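Local structure of tyrosine--tRNA ligase (Aeropyrum pernix, 2CYA) at residues A[51-56]-A[281-286]; A[288-293]-A[331-336]. The protein catalyses, as a homodimeric class I synthetase, the ATP-dependent activation of tyrosine and its transfer to the acceptor end of tRNA(Tyr). One frame throughout, in Å; residues are numbered along the deposited sequence.

How the interactions relate
Interaction 1 is the deeper of the two: its centre is about 9 Å from the centre of the folded chain, against about 21 Å for interaction 2, three of its four touching residues are buried, and its chemistry across the helices is purely aliphatic, with a sulfate ion bound on the far side of helix 51-64. Interaction 2 is only partly buried and brings an aromatic edge and a leucine methyl onto a serine. The two follow one another along the chain. Helix 275-284 carries one side of interaction 1 and, through Leu284, whose CD1 lies 3.7 Å from Ser333 CB, also packs against interaction 2. Helix 323-346, which carries one side of interaction 2, also reaches interaction 1.

Interaction 1. Residues A[51-56]-A[281-286]; sequences GWLVWM and RYILFA. With SO4 (sulfate ion), chain C.
Val54 meets Tyr282 and Ile283 in a small aliphatic contact between the start of helix 51-64 and the end of helix 275-284, where the two backbones come closest at Val54 and Ile283, with CA atoms 6.2 Å apart. The beta-branched valine suits so close an approach because its methyls stand near the backbone. Its CG2, anti to the carbonyl carbon (chi1 178° for CG1), does the touching, lying 3.8 Å from Tyr282 CB and 4.1 Å from Ile283 CG1. Tyr282 thus gives its CB to the contact, while its ring leads away. Ile283 crosses Val54 at about a right angle, and its other branch, CG2, comes 4.3 Å from Leu53 CD1.

On another side of the same helix, Trp52 turns away from this packing toward a sulfate ion, probably from the crystallisation liquor. From CB the side chain runs to CG, set beside the backbone N (chi1 -67°). Farther round the ring, NE1 gives sulfate O4 a hydrogen bond of 2.9 Å, bent to 130° at the hydrogen. CE2 at 3.3 Å and CZ2 at 3.2 Å then pass the same O4, the anion sitting at the indole edge. Lys241 of the KMSKS motif and His49 also bond the sulfate; all three residues are inferred to bind ATP, so the ion may mark a phosphate position. A phenylalanine in place of Trp52 would probably leave the anion without its indole N-H donor and with a thinner wall beside it.

Around the contact, Val98 of helix 88-104 touches Trp52, Ile341 of helix 323-346 touches Leu53, and the loop residues Pro212 and Ile214 meet Tyr282 and Ile283, so the contact joins a helix of the nucleotide-binding fold to helix 275-284 later in the chain.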
loop_
_atom_site.group_PDB
_atom_site.type_symbol
_atom_site.label_atom_id
_atom_site.label_comp_id
_atom_site.label_asym_id
_atom_site.label_seq_id
_atom_site.Cartn_x
_atom_site.Cartn_y
_atom_site.Cartn_z
ATOM N N GLY A 51 -8.848 26.377 14.186
ATOM C CA GLY A 51 -9.751 25.256 14.024
ATOM C C GLY A 51 -9.245 24.007 14.700
ATOM O O GLY A 51 -10.021 23.192 15.206
ATOM N N TRP A 52 -7.928 23.859 14.717
ATOM C CA TRP A 52 -7.299 22.694 15.323
ATOM C C TRP A 52 -7.432 22.711 16.838
ATOM O O TRP A 52 -7.331 21.658 17.479
ATOM C CB TRP A 52 -5.815 22.631 14.940
ATOM C CG TRP A 52 -5.574 22.365 13.475
ATOM C CD1 TRP A 52 -6.527 22.256 12.484
ATOM C CD2 TRP A 52 -4.305 22.230 12.823
ATOM N NE1 TRP A 52 -5.921 22.072 11.260
ATOM C CE2 TRP A 52 -4.559 22.055 11.438
ATOM C CE3 TRP A 52 -2.977 22.242 13.270
ATOM C CZ2 TRP A 52 -3.527 21.896 10.499
ATOM C CZ3 TRP A 52 -1.950 22.081 12.334
ATOM C CH2 TRP A 52 -2.235 21.912 10.964
ATOM N N LEU A 53 -7.665 23.896 17.409
ATOM C CA LEU A 53 -7.792 24.003 18.865
ATOM C C LEU A 53 -8.968 23.143 19.344
ATOM O O LEU A 53 -8.917 22.552 20.427
ATOM C CB LEU A 53 -7.978 25.472 19.291
ATOM C CG LEU A 53 -6.771 26.436 19.209
ATOM C CD1 LEU A 53 -7.203 27.847 19.597
ATOM C CD2 LEU A 53 -5.643 25.962 20.148
ATOM N N VAL A 54 -10.015 23.050 18.528
ATOM C CA VAL A 54 -11.176 22.242 18.882
ATOM C C VAL A 54 -10.774 20.795 19.167
ATOM O O VAL A 54 -11.191 20.224 20.183
ATOM C CB VAL A 54 -12.249 22.220 17.760
ATOM C CG1 VAL A 54 -13.408 21.322 18.186
ATOM C CG2 VAL A 54 -12.749 23.631 17.466
ATOM N N TRP A 55 -9.975 20.175 18.296
ATOM C CA TRP A 55 -9.603 18.801 18.607
ATOM C C TRP A 55 -8.521 18.736 19.697
ATOM O O TRP A 55 -8.431 17.752 20.427
ATOM C CB TRP A 55 -9.193 18.021 17.348
ATOM C CG TRP A 55 -7.999 18.505 16.573
ATOM C CD1 TRP A 55 -8.010 19.149 15.364
ATOM C CD2 TRP A 55 -6.620 18.268 16.892
ATOM N NE1 TRP A 55 -6.718 19.317 14.903
ATOM C CE2 TRP A 55 -5.847 18.785 15.823
ATOM C CE3 TRP A 55 -5.963 17.660 17.976
ATOM C CZ2 TRP A 55 -4.450 18.714 15.804
ATOM C CZ3 TRP A 55 -4.576 17.585 17.959
ATOM C CH2 TRP A 55 -3.830 18.113 16.870
ATOM N N MET A 56 -7.728 19.800 19.848
ATOM C CA MET A 56 -6.712 19.792 20.897
ATOM C C MET A 56 -7.413 19.800 22.270
ATOM O O MET A 56 -7.011 19.097 23.184
ATOM C CB MET A 56 -5.777 20.997 20.756
ATOM C CG MET A 56 -4.861 20.929 19.531
ATOM S SD MET A 56 -3.910 22.456 19.301
ATOM C CE MET A 56 -2.900 22.049 17.818
ATOM N N ARG A 281 -18.722 29.288 20.201
ATOM C CA ARG A 281 -19.155 28.041 20.797
ATOM C C ARG A 281 -18.063 26.977 21.008
ATOM O O ARG A 281 -17.919 26.429 22.103
ATOM C CB ARG A 281 -20.273 27.421 19.956
ATOM C CG ARG A 281 -20.795 26.123 20.565
ATOM C CD ARG A 281 -21.800 25.412 19.671
ATOM N NE ARG A 281 -22.213 24.143 20.258
ATOM C CZ ARG A 281 -23.016 23.264 19.664
ATOM N NH1 ARG A 281 -23.499 23.514 18.454
ATOM N NH2 ARG A 281 -23.323 22.126 20.278
ATOM N N TYR A 282 -17.300 26.691 19.961
ATOM C CA TYR A 282 -16.299 25.636 20.029
ATOM C C TYR A 282 -14.932 25.974 20.597
ATOM O O TYR A 282 -14.217 25.088 21.054
ATOM C CB TYR A 282 -16.139 25.012 18.645
ATOM C CG TYR A 282 -17.423 24.391 18.132
ATOM C CD1 TYR A 282 -18.185 23.562 18.956
ATOM C CD2 TYR A 282 -17.884 24.641 16.835
ATOM C CE1 TYR A 282 -19.374 22.996 18.506
ATOM C CE2 TYR A 282 -19.075 24.084 16.381
ATOM C CZ TYR A 282 -19.810 23.255 17.227
ATOM O OH TYR A 282 -20.956 22.630 16.784
ATOM N N ILE A 283 -14.568 27.247 20.565
ATOM C CA ILE A 283 -13.290 27.665 21.076
ATOM C C ILE A 283 -13.380 28.545 22.335
ATOM O O ILE A 283 -12.798 28.211 23.367
ATOM C CB ILE A 283 -12.504 28.400 19.983
ATOM C CG1 ILE A 283 -12.229 27.448 18.818
ATOM C CG2 ILE A 283 -11.208 28.929 20.552
ATOM C CD1 ILE A 283 -11.531 28.101 17.655
ATOM N N LEU A 284 -14.119 29.651 22.277
ATOM C CA LEU A 284 -14.185 30.533 23.443
ATOM C C LEU A 284 -14.914 29.910 24.628
ATOM O O LEU A 284 -14.374 29.885 25.731
ATOM C CB LEU A 284 -14.799 31.888 23.071
ATOM C CG LEU A 284 -14.091 32.695 21.963
ATOM C CD1 LEU A 284 -14.868 33.994 21.726
ATOM C CD2 LEU A 284 -12.627 33.012 22.344
ATOM N N PHE A 285 -16.113 29.378 24.419
ATOM C CA PHE A 285 -16.838 28.757 25.531
ATOM C C PHE A 285 -16.383 27.325 25.849
ATOM O O PHE A 285 -16.953 26.652 26.711
ATOM C CB PHE A 285 -18.344 28.777 25.273
ATOM C CG PHE A 285 -18.989 30.102 25.588
ATOM C CD1 PHE A 285 -19.160 31.066 24.599
ATOM C CD2 PHE A 285 -19.393 30.395 26.882
ATOM C CE1 PHE A 285 -19.730 32.303 24.900
ATOM C CE2 PHE A 285 -19.957 31.623 27.191
ATOM C CZ PHE A 285 -20.127 32.577 26.199
ATOM N N ALA A 286 -15.361 26.852 25.141
ATOM C CA ALA A 286 -14.833 25.522 25.396
ATOM C C ALA A 286 -14.214 25.587 26.794
ATOM O O ALA A 286 -14.179 24.596 27.521
ATOM C CB ALA A 286 -13.764 25.174 24.361
HETATM S S SO4 C . -6.573 21.749 7.531
HETATM O O1 SO4 C . -8.027 21.901 7.981
HETATM O O2 SO4 C . -6.137 20.328 7.885
HETATM O O3 SO4 C . -6.557 21.847 6.115
HETATM O O4 SO4 C . -5.832 22.590 8.403
#

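Interaction 2. Residues A[288-293]-A[331-336]; sequences DGFTLR and AESLIE
The link that leaves helix 275-284 and leads into the short two-stranded antiparallel sheet of 292-293 and 305-306 passes over the long helix 323-346, and Phe290 and Leu292 both close on Ser333 of that helix. The contact is small, 93 Å² in all, and converges on one residue. Phe290 has CG anti to the backbone N (chi1 175°), which extends its ring toward the helix. The far corner of the ring arrives edge-on: CZ is 3.7 Å from Ser333 OG and 3.9 Å from Ser333 CB, with the hydroxyl oxygen lying in the plane of the ring. Two residues on, Leu292 starts out in the same way (chi1 -175°), and this carries one methyl in to the serine, CD1 reaching within 3.3 Å of Ser333 OG.

Serine suits this place because its side chain is short: the ring corner and the leucine methyl, themselves neighbours, can both close on its OG. That OG lies beside the backbone N (chi1 -57°) and hydrogen-bonds to the carbonyl oxygen of Ala329, one turn back in the same helix. The Phe285 ring meets Phe290 edge-to-face. Backbone hydrogen bonds with Tyr306 tie Leu292 into the small sheet.

No hydrogen bond or salt bridge crosses between 288-293 and 331-336, so the two are joined by van der Waals contact alone. The one polar group at the meeting point turns its hydrogen-bonding need inward to its own helix, and this allows an aromatic C-H edge and a leucine methyl to lie against a hydroxyl without having to supply a polar mate.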
loop_
_atom_site.group_PDB
_atom_site.type_symbol
_atom_site.label_atom_id
_atom_site.label_comp_id
_atom_site.label_asym_id
_atom_site.label_seq_id
_atom_site.Cartn_x
_atom_site.Cartn_y
_atom_site.Cartn_z
ATOM N N ASP A 288 -14.110 26.216 30.508
ATOM C CA ASP A 288 -15.043 26.275 31.627
ATOM C C ASP A 288 -14.898 27.627 32.317
ATOM O O ASP A 288 -13.789 28.147 32.472
ATOM C CB ASP A 288 -14.781 25.131 32.618
ATOM C CG ASP A 288 -15.191 23.766 32.063
ATOM O OD1 ASP A 288 -16.400 23.550 31.817
ATOM O OD2 ASP A 288 -14.305 22.909 31.870
ATOM N N GLY A 289 -16.028 28.207 32.705
ATOM C CA GLY A 289 -16.001 29.501 33.360
ATOM C C GLY A 289 -15.708 30.677 32.437
ATOM O O GLY A 289 -15.245 31.720 32.900
ATOM N N PHE A 290 -15.964 30.522 31.136
ATOM C CA PHE A 290 -15.721 31.613 30.195
ATOM C C PHE A 290 -16.921 32.544 30.140
ATOM O O PHE A 290 -18.070 32.108 30.252
ATOM C CB PHE A 290 -15.443 31.103 28.776
ATOM C CG PHE A 290 -15.296 32.209 27.756
ATOM C CD1 PHE A 290 -14.140 32.990 27.713
ATOM C CD2 PHE A 290 -16.333 32.502 26.871
ATOM C CE1 PHE A 290 -14.014 34.051 26.807
ATOM C CE2 PHE A 290 -16.226 33.561 25.956
ATOM C CZ PHE A 290 -15.059 34.339 25.925
ATOM N N THR A 291 -16.629 33.826 29.934
ATOM C CA THR A 291 -17.638 34.869 29.857
ATOM C C THR A 291 -17.375 35.767 28.655
ATOM O O THR A 291 -16.237 36.150 28.414
ATOM C CB THR A 291 -17.576 35.768 31.096
ATOM O OG1 THR A 291 -17.416 34.963 32.267
ATOM C CG2 THR A 291 -18.835 36.583 31.211
ATOM N N LEU A 292 -18.417 36.110 27.909
ATOM C CA LEU A 292 -18.253 37.004 26.766
ATOM C C LEU A 292 -18.955 38.343 27.052
ATOM O O LEU A 292 -20.181 38.437 26.989
ATOM C CB LEU A 292 -18.830 36.386 25.486
ATOM C CG LEU A 292 -18.581 37.210 24.214
ATOM C CD1 LEU A 292 -17.107 37.127 23.837
ATOM C CD2 LEU A 292 -19.433 36.697 23.070
ATOM N N ARG A 293 -18.168 39.368 27.371
ATOM C CA ARG A 293 -18.693 40.703 27.665
ATOM C C ARG A 293 -18.966 41.462 26.360
ATOM O O ARG A 293 -18.059 41.641 25.548
ATOM C CB ARG A 293 -17.672 41.466 28.515
ATOM C CG ARG A 293 -17.966 42.952 28.714
ATOM C CD ARG A 293 -16.728 43.676 29.242
ATOM N NE ARG A 293 -16.256 43.099 30.501
ATOM C CZ ARG A 293 -15.052 43.324 31.029
ATOM N NH1 ARG A 293 -14.186 44.116 30.406
ATOM N NH2 ARG A 293 -14.713 42.752 32.181
ATOM N N ALA A 331 -13.568 38.800 18.510
ATOM C CA ALA A 331 -12.217 39.146 18.090
ATOM C C ALA A 331 -11.332 39.398 19.289
ATOM O O ALA A 331 -10.226 38.856 19.384
ATOM C CB ALA A 331 -12.247 40.379 17.203
ATOM N N GLU A 332 -11.827 40.210 20.221
ATOM C CA GLU A 332 -11.054 40.545 21.406
ATOM C C GLU A 332 -10.797 39.332 22.306
ATOM O O GLU A 332 -9.689 39.190 22.834
ATOM C CB GLU A 332 -11.727 41.702 22.170
ATOM C CG GLU A 332 -11.830 43.021 21.340
ATOM C CD GLU A 332 -10.466 43.541 20.881
ATOM O OE1 GLU A 332 -9.552 43.653 21.738
ATOM O OE2 GLU A 332 -10.305 43.838 19.671
ATOM N N SER A 333 -11.787 38.452 22.482
ATOM C CA SER A 333 -11.576 37.245 23.295
ATOM C C SER A 333 -10.599 36.267 22.602
ATOM O O SER A 333 -9.765 35.628 23.245
ATOM C CB SER A 333 -12.897 36.528 23.541
ATOM O OG SER A 333 -13.816 37.399 24.158
ATOM N N LEU A 334 -10.706 36.156 21.287
ATOM C CA LEU A 334 -9.838 35.261 20.523
ATOM C C LEU A 334 -8.395 35.710 20.684
ATOM O O LEU A 334 -7.474 34.902 20.761
ATOM C CB LEU A 334 -10.231 35.311 19.050
ATOM C CG LEU A 334 -9.827 34.154 18.160
ATOM C CD1 LEU A 334 -10.194 32.828 18.833
ATOM C CD2 LEU A 334 -10.556 34.324 16.806
ATOM N N ILE A 335 -8.204 37.019 20.713
ATOM C CA ILE A 335 -6.889 37.575 20.904
ATOM C C ILE A 335 -6.299 37.071 22.233
ATOM O O ILE A 335 -5.128 36.707 22.283
ATOM C CB ILE A 335 -6.957 39.111 20.887
ATOM C CG1 ILE A 335 -7.102 39.583 19.425
ATOM C CG2 ILE A 335 -5.739 39.693 21.595
ATOM C CD1 ILE A 335 -7.352 41.072 19.251
ATOM N N GLU A 336 -7.106 37.027 23.296
ATOM C CA GLU A 336 -6.594 36.546 24.576
ATOM C C GLU A 336 -6.229 35.067 24.501
ATOM O O GLU A 336 -5.245 34.628 25.108
ATOM C CB GLU A 336 -7.613 36.752 25.702
ATOM C CG GLU A 336 -7.959 38.208 25.997
ATOM C CD GLU A 336 -6.730 39.097 26.147
ATOM O OE1 GLU A 336 -5.748 38.667 26.800
ATOM O OE2 GLU A 336 -6.754 40.233 25.616
#